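Local coordinates for putative enoyl-CoA hydratase/isomerase (Acinetobacter baumannii, PDB 3FDU), which probably catalyses the hydration or isomerisation of enoyl-CoA thioesters, as a putative member of the crotonase family, at residues V50-L55 and H198-P203; R97-L102 and S206-K211. The protein carries 4 engineered substitutions. All coordinates share one frame; numbering follows the deposited sequence.

Overall arrangement
After strands 7-12 and 15-20 and helix 31-46, the chain reaches strand 52-57, whose start supplies 50-55, then runs through helix 87-97 into the turn 97-102 that leads to the next parallel strand, 102-106. Some hundred residues later, the C-terminal part of helix 188-200 lies over the first segment and closes the long loop of contact 1; helix 204-214 follows and closes that of contact 2. The two loops cross rather than nest. The contacts touch directly: the backbone N of V53, an engineered residue, and P101 O stand 3.1 Å apart, a probable hydrogen bond where the two neighbouring strands begin. Together they tie two successive helices to these strands, beside a second subunit.

Contact 1: residues V50-L55 and H198-P203; sequences VRVVVL and HLTALP. Engineered in segment 50-55: V53 (natural residue Ile).
V52 presents its CG2 methyl to the C-terminal part of helix 188-200, and this is the closely packed part of the contact. The methyl lies 3.6 Å from T200 CG2 and 3.7 Å from L199 CB, with the valine crossing both side chains at about a right angle. Its placement follows from chi1 of 179°, which sets CG1 anti to the backbone N and leaves CG2 beside that N, facing the helix. T200 contributes through its methyl, while its OG1 turns back to hydrogen-bond Q197 O one turn earlier. Such a join, a helix laid by small apolar groups against the start of a parallel strand, belongs here to the crotonase-type core, in which strand 52-57 runs between strands 15-20 and 102-106. The looser side, partly open to solvent, is that of R51, whereas V52 is buried. The arginine chain reaches obliquely past T200; the bend at chi3 (70°) sets NE 3.8 Å from T200 CB, and the guanidinium lies by the carbonyls of T200 and L202. NH2 comes within 2.9 Å of T200 O and 2.6 Å of L202 O; the latter lies at the edge of the guanidinium, near its plane, but at an angle too poor for a hydrogen bond. On the helical side the second subunit packs its F165 against L199 and L202.

Contact 2: residues R97-L102 and S206-K211; sequences RLSKPL and SLKQTK. With SO4 (sulfate ion), chain G.
The irregular turn 97-102 runs past one side of helix 204-214, nearest where K100 CA and K208 CA stand 6.1 Å apart. K211 bridges the two: CG is anti to the backbone N (chi1 -175°), and the chain beyond it is extended, carrying the ammonium into the turn. There NZ donates to K100 O at 2.8 Å, from above the carbonyl plane, and weakly to L98 O at 3.1 Å. NZ also forms a salt bridge with D122, whose carboxylate accepts from L102 N as well; this probably favours the charged form of the buried lysine. S99 O is joined to the helix through two waters, one donating to K208 O and the other, weakly, to L207 O. Apolar contact is lighter, with P101 CG 4.3 Å from L207 CD1. S99 OG lies near K208 CE; its polar partner is D45, to which it is hydrogen-bonded. At the far end, R97 and K93 hold a sulfate ion, probably from the crystallisation liquor, NH1 of R97 donating to its O1 at 3.0 Å. The whole is a helix-to-strand connection of the crotonase fold, pinned by a buried lysine from a later helix where parallel strand 102-106 begins.

Contact 1: residues V50-L55 and H198-P203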
loop_
_atom_site.group_PDB
_atom_site.type_symbol
_atom_site.label_atom_id
_atom_site.label_comp_id
_atom_site.label_asym_id
_atom_site.label_seq_id
_atom_site.Cartn_x
_atom_site.Cartn_y
_atom_site.Cartn_z
ATOM N N VAL A 50 28.475 16.437 -1.275
ATOM C CA VAL A 50 27.243 16.030 -0.543
ATOM C C VAL A 50 26.874 14.582 -0.951
ATOM O O VAL A 50 26.698 14.296 -2.161
ATOM C CB VAL A 50 26.066 16.933 -0.936
ATOM C CG1 VAL A 50 24.758 16.425 -0.330
ATOM C CG2 VAL A 50 26.316 18.380 -0.557
ATOM N N ARG A 51 26.697 13.694 0.032
ATOM C CA ARG A 51 26.238 12.330 -0.248
ATOM C C ARG A 51 24.797 12.057 0.242
ATOM O O ARG A 51 24.066 11.261 -0.376
ATOM C CB ARG A 51 27.215 11.325 0.405
ATOM C CG ARG A 51 28.601 11.328 -0.330
ATOM C CD ARG A 51 29.687 10.708 0.555
ATOM N NE ARG A 51 29.393 9.292 0.636
ATOM C CZ ARG A 51 29.963 8.362 -0.113
ATOM N NH1 ARG A 51 30.960 8.676 -0.953
ATOM N NH2 ARG A 51 29.568 7.109 0.028
ATOM N N VAL A 52 24.422 12.694 1.370
ATOM C CA VAL A 52 23.051 12.556 1.975
ATOM C C VAL A 52 22.481 13.910 2.392
ATOM O O VAL A 52 23.200 14.782 2.891
ATOM C CB VAL A 52 23.072 11.639 3.170
ATOM C CG1 VAL A 52 21.648 11.497 3.844
ATOM C CG2 VAL A 52 23.694 10.228 2.791
ATOM N N VAL A 53 21.186 14.114 2.147
ATOM C CA VAL A 53 20.537 15.318 2.619
ATOM C C VAL A 53 19.576 15.029 3.792
ATOM O O VAL A 53 18.756 14.063 3.759
ATOM C CB VAL A 53 19.765 16.054 1.470
ATOM C CG1 VAL A 53 19.116 17.373 2.010
ATOM C CG2 VAL A 53 20.723 16.364 0.291
ATOM N N VAL A 54 19.646 15.869 4.815
ATOM C CA VAL A 54 18.681 15.791 5.917
ATOM C C VAL A 54 17.980 17.120 5.895
ATOM O O VAL A 54 18.642 18.165 5.913
ATOM C CB VAL A 54 19.355 15.638 7.296
ATOM C CG1 VAL A 54 18.313 15.761 8.442
ATOM C CG2 VAL A 54 20.096 14.259 7.422
ATOM N N LEU A 55 16.654 17.082 5.883
ATOM C CA LEU A 55 15.798 18.274 5.960
ATOM C C LEU A 55 14.951 18.171 7.225
ATOM O O LEU A 55 14.318 17.142 7.452
ATOM C CB LEU A 55 14.854 18.299 4.742
ATOM C CG LEU A 55 13.770 19.387 4.684
ATOM C CD1 LEU A 55 14.408 20.724 4.526
ATOM C CD2 LEU A 55 12.856 19.103 3.477
ATOM N N HIS A 198 25.626 6.699 8.516
ATOM C CA HIS A 198 25.665 5.312 8.054
ATOM C C HIS A 198 25.549 5.243 6.530
ATOM O O HIS A 198 26.310 4.538 5.878
ATOM C CB HIS A 198 24.575 4.466 8.732
ATOM C CG HIS A 198 24.453 3.061 8.185
ATOM N ND1 HIS A 198 25.509 2.175 8.143
ATOM C CD2 HIS A 198 23.373 2.369 7.737
ATOM C CE1 HIS A 198 25.100 1.016 7.657
ATOM N NE2 HIS A 198 23.803 1.109 7.409
ATOM N N LEU A 199 24.610 5.980 5.947
ATOM C CA LEU A 199 24.485 5.982 4.499
ATOM C C LEU A 199 25.737 6.555 3.800
ATOM O O LEU A 199 26.098 6.057 2.727
ATOM C CB LEU A 199 23.214 6.721 4.026
ATOM C CG LEU A 199 21.899 6.068 4.487
ATOM C CD1 LEU A 199 20.639 6.792 3.864
ATOM C CD2 LEU A 199 21.919 4.603 4.115
ATOM N N THR A 200 26.380 7.588 4.355
ATOM C CA THR A 200 27.560 8.121 3.658
ATOM C C THR A 200 28.717 7.108 3.716
ATOM O O THR A 200 29.643 7.176 2.920
ATOM C CB THR A 200 28.070 9.458 4.216
ATOM O OG1 THR A 200 28.662 9.216 5.502
ATOM C CG2 THR A 200 26.947 10.427 4.374
ATOM N N ALA A 201 28.703 6.182 4.651
ATOM C CA ALA A 201 29.756 5.160 4.642
ATOM C C ALA A 201 29.519 4.020 3.614
ATOM O O ALA A 201 30.373 3.163 3.466
ATOM C CB ALA A 201 29.975 4.598 6.048
ATOM N N LEU A 202 28.364 4.020 2.924
ATOM C CA LEU A 202 28.015 2.982 1.918
ATOM C C LEU A 202 28.313 3.544 0.548
ATOM O O LEU A 202 28.518 4.750 0.433
ATOM C CB LEU A 202 26.526 2.527 2.034
ATOM C CG LEU A 202 26.176 1.930 3.421
ATOM C CD1 LEU A 202 24.651 1.572 3.697
ATOM C CD2 LEU A 202 27.008 0.682 3.675
ATOM N N PRO A 203 28.398 2.683 -0.490
ATOM C CA PRO A 203 28.812 3.162 -1.813
ATOM C C PRO A 203 27.794 4.076 -2.431
ATOM O O PRO A 203 26.595 3.737 -2.494
ATOM C CB PRO A 203 28.917 1.878 -2.647
ATOM C CG PRO A 203 29.229 0.818 -1.657
ATOM C CD PRO A 203 28.377 1.215 -0.431
#

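Contact 2: residues R97-L102 and S206-K211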
loop_
_atom_site.group_PDB
_atom_site.type_symbol
_atom_site.label_atom_id
_atom_site.label_comp_id
_atom_site.label_asym_id
_atom_site.label_seq_id
_atom_site.Cartn_x
_atom_site.Cartn_y
_atom_site.Cartn_z
ATOM N N ARG A 97 12.895 14.599 -7.334
ATOM C CA ARG A 97 13.998 14.300 -8.277
ATOM C C ARG A 97 15.399 14.157 -7.629
ATOM O O ARG A 97 16.323 13.694 -8.294
ATOM C CB ARG A 97 14.089 15.368 -9.386
ATOM C CG ARG A 97 12.965 15.338 -10.400
ATOM C CD ARG A 97 12.957 16.623 -11.219
ATOM N NE ARG A 97 12.189 16.430 -12.449
ATOM C CZ ARG A 97 11.393 17.337 -13.004
ATOM N NH1 ARG A 97 10.760 17.040 -14.139
ATOM N NH2 ARG A 97 11.213 18.524 -12.431
ATOM N N LEU A 98 15.584 14.586 -6.377
ATOM C CA LEU A 98 16.887 14.404 -5.690
ATOM C C LEU A 98 17.386 12.945 -5.844
ATOM O O LEU A 98 16.691 11.991 -5.515
ATOM C CB LEU A 98 16.770 14.803 -4.220
ATOM C CG LEU A 98 18.052 14.723 -3.388
ATOM C CD1 LEU A 98 19.089 15.718 -3.894
ATOM C CD2 LEU A 98 17.733 14.980 -1.917
ATOM N N SER A 99 18.571 12.770 -6.404
ATOM C CA SER A 99 19.017 11.409 -6.742
ATOM C C SER A 99 19.633 10.762 -5.506
ATOM O O SER A 99 19.820 9.534 -5.428
ATOM C CB SER A 99 20.068 11.497 -7.912
ATOM O OG SER A 99 21.352 11.771 -7.338
ATOM N N LYS A 100 19.968 11.597 -4.524
ATOM C CA LYS A 100 20.658 11.129 -3.341
ATOM C C LYS A 100 19.636 10.850 -2.227
ATOM O O LYS A 100 18.505 11.315 -2.331
ATOM C CB LYS A 100 21.661 12.202 -2.862
ATOM C CG LYS A 100 22.794 12.433 -3.941
ATOM C CD LYS A 100 23.669 13.711 -3.678
ATOM C CE LYS A 100 24.783 13.807 -4.794
ATOM N NZ LYS A 100 25.603 15.029 -4.450
ATOM N N PRO A 101 20.042 10.100 -1.189
ATOM C CA PRO A 101 19.029 9.780 -0.170
ATOM C C PRO A 101 18.582 11.089 0.535
ATOM O O PRO A 101 19.429 11.966 0.825
ATOM C CB PRO A 101 19.767 8.855 0.796
ATOM C CG PRO A 101 20.948 8.208 -0.106
ATOM C CD PRO A 101 21.340 9.440 -0.932
ATOM N N LEU A 102 17.269 11.212 0.768
ATOM C CA LEU A 102 16.643 12.377 1.454
ATOM C C LEU A 102 15.997 11.874 2.750
ATOM O O LEU A 102 15.088 11.020 2.709
ATOM C CB LEU A 102 15.575 13.027 0.567
ATOM C CG LEU A 102 14.828 14.247 1.175
ATOM C CD1 LEU A 102 15.811 15.382 1.585
ATOM C CD2 LEU A 102 13.809 14.797 0.173
ATOM N N SER A 206 25.851 2.396 -5.522
ATOM C CA SER A 206 24.814 1.444 -5.087
ATOM C C SER A 206 23.540 2.181 -4.619
ATOM O O SER A 206 22.400 1.798 -4.948
ATOM C CB SER A 206 25.310 0.649 -3.884
ATOM O OG SER A 206 26.206 -0.396 -4.264
ATOM N N LEU A 207 23.748 3.200 -3.793
ATOM C CA LEU A 207 22.625 4.016 -3.309
ATOM C C LEU A 207 21.902 4.740 -4.415
ATOM O O LEU A 207 20.662 4.720 -4.480
ATOM C CB LEU A 207 23.068 4.975 -2.161
ATOM C CG LEU A 207 23.285 4.281 -0.812
ATOM C CD1 LEU A 207 23.993 5.194 0.226
ATOM C CD2 LEU A 207 21.957 3.694 -0.153
ATOM N N LYS A 208 22.650 5.390 -5.305
ATOM C CA LYS A 208 22.064 6.095 -6.422
ATOM C C LYS A 208 21.293 5.150 -7.333
ATOM O O LYS A 208 20.185 5.443 -7.768
ATOM C CB LYS A 208 23.186 6.761 -7.220
ATOM C CG LYS A 208 22.754 7.647 -8.349
ATOM C CD LYS A 208 23.974 8.476 -8.871
ATOM C CE LYS A 208 23.560 9.499 -9.903
ATOM N NZ LYS A 208 22.513 8.906 -10.754
ATOM N N GLN A 209 21.897 4.004 -7.649
ATOM C CA GLN A 209 21.241 3.061 -8.573
ATOM C C GLN A 209 19.991 2.394 -7.943
ATOM O O GLN A 209 19.012 2.107 -8.603
ATOM C CB GLN A 209 22.245 1.972 -8.938
ATOM C CG GLN A 209 21.610 0.881 -9.686
ATOM C CD GLN A 209 21.290 1.335 -11.066
ATOM O OE1 GLN A 209 22.184 1.357 -11.943
ATOM N NE2 GLN A 209 20.029 1.733 -11.296
ATOM N N THR A 210 20.054 2.114 -6.654
ATOM C CA THR A 210 18.948 1.453 -5.984
ATOM C C THR A 210 17.734 2.403 -5.942
ATOM O O THR A 210 16.595 2.007 -6.228
ATOM C CB THR A 210 19.351 1.122 -4.553
ATOM O OG1 THR A 210 20.443 0.189 -4.588
ATOM C CG2 THR A 210 18.158 0.522 -3.764
ATOM N N LYS A 211 18.010 3.643 -5.551
ATOM C CA LYS A 211 16.976 4.681 -5.549
ATOM C C LYS A 211 16.373 4.934 -6.958
ATOM O O LYS A 211 15.141 5.063 -7.133
ATOM C CB LYS A 211 17.504 6.001 -4.915
ATOM C CG LYS A 211 16.347 7.043 -4.819
ATOM C CD LYS A 211 16.682 8.242 -3.887
ATOM C CE LYS A 211 15.590 9.326 -4.005
ATOM N NZ LYS A 211 15.913 10.410 -2.944
HETATM S S SO4 G . 9.648 20.796 -14.238
HETATM O O1 SO4 G . 9.205 19.484 -14.740
HETATM O O2 SO4 G . 9.512 21.806 -15.277
HETATM O O3 SO4 G . 8.908 21.186 -13.039
HETATM O O4 SO4 G . 11.041 20.675 -13.796
HETATM O O HOH W 1 18.924 7.902 -7.671
HETATM O O HOH W 2 20.564 7.388 -3.694
#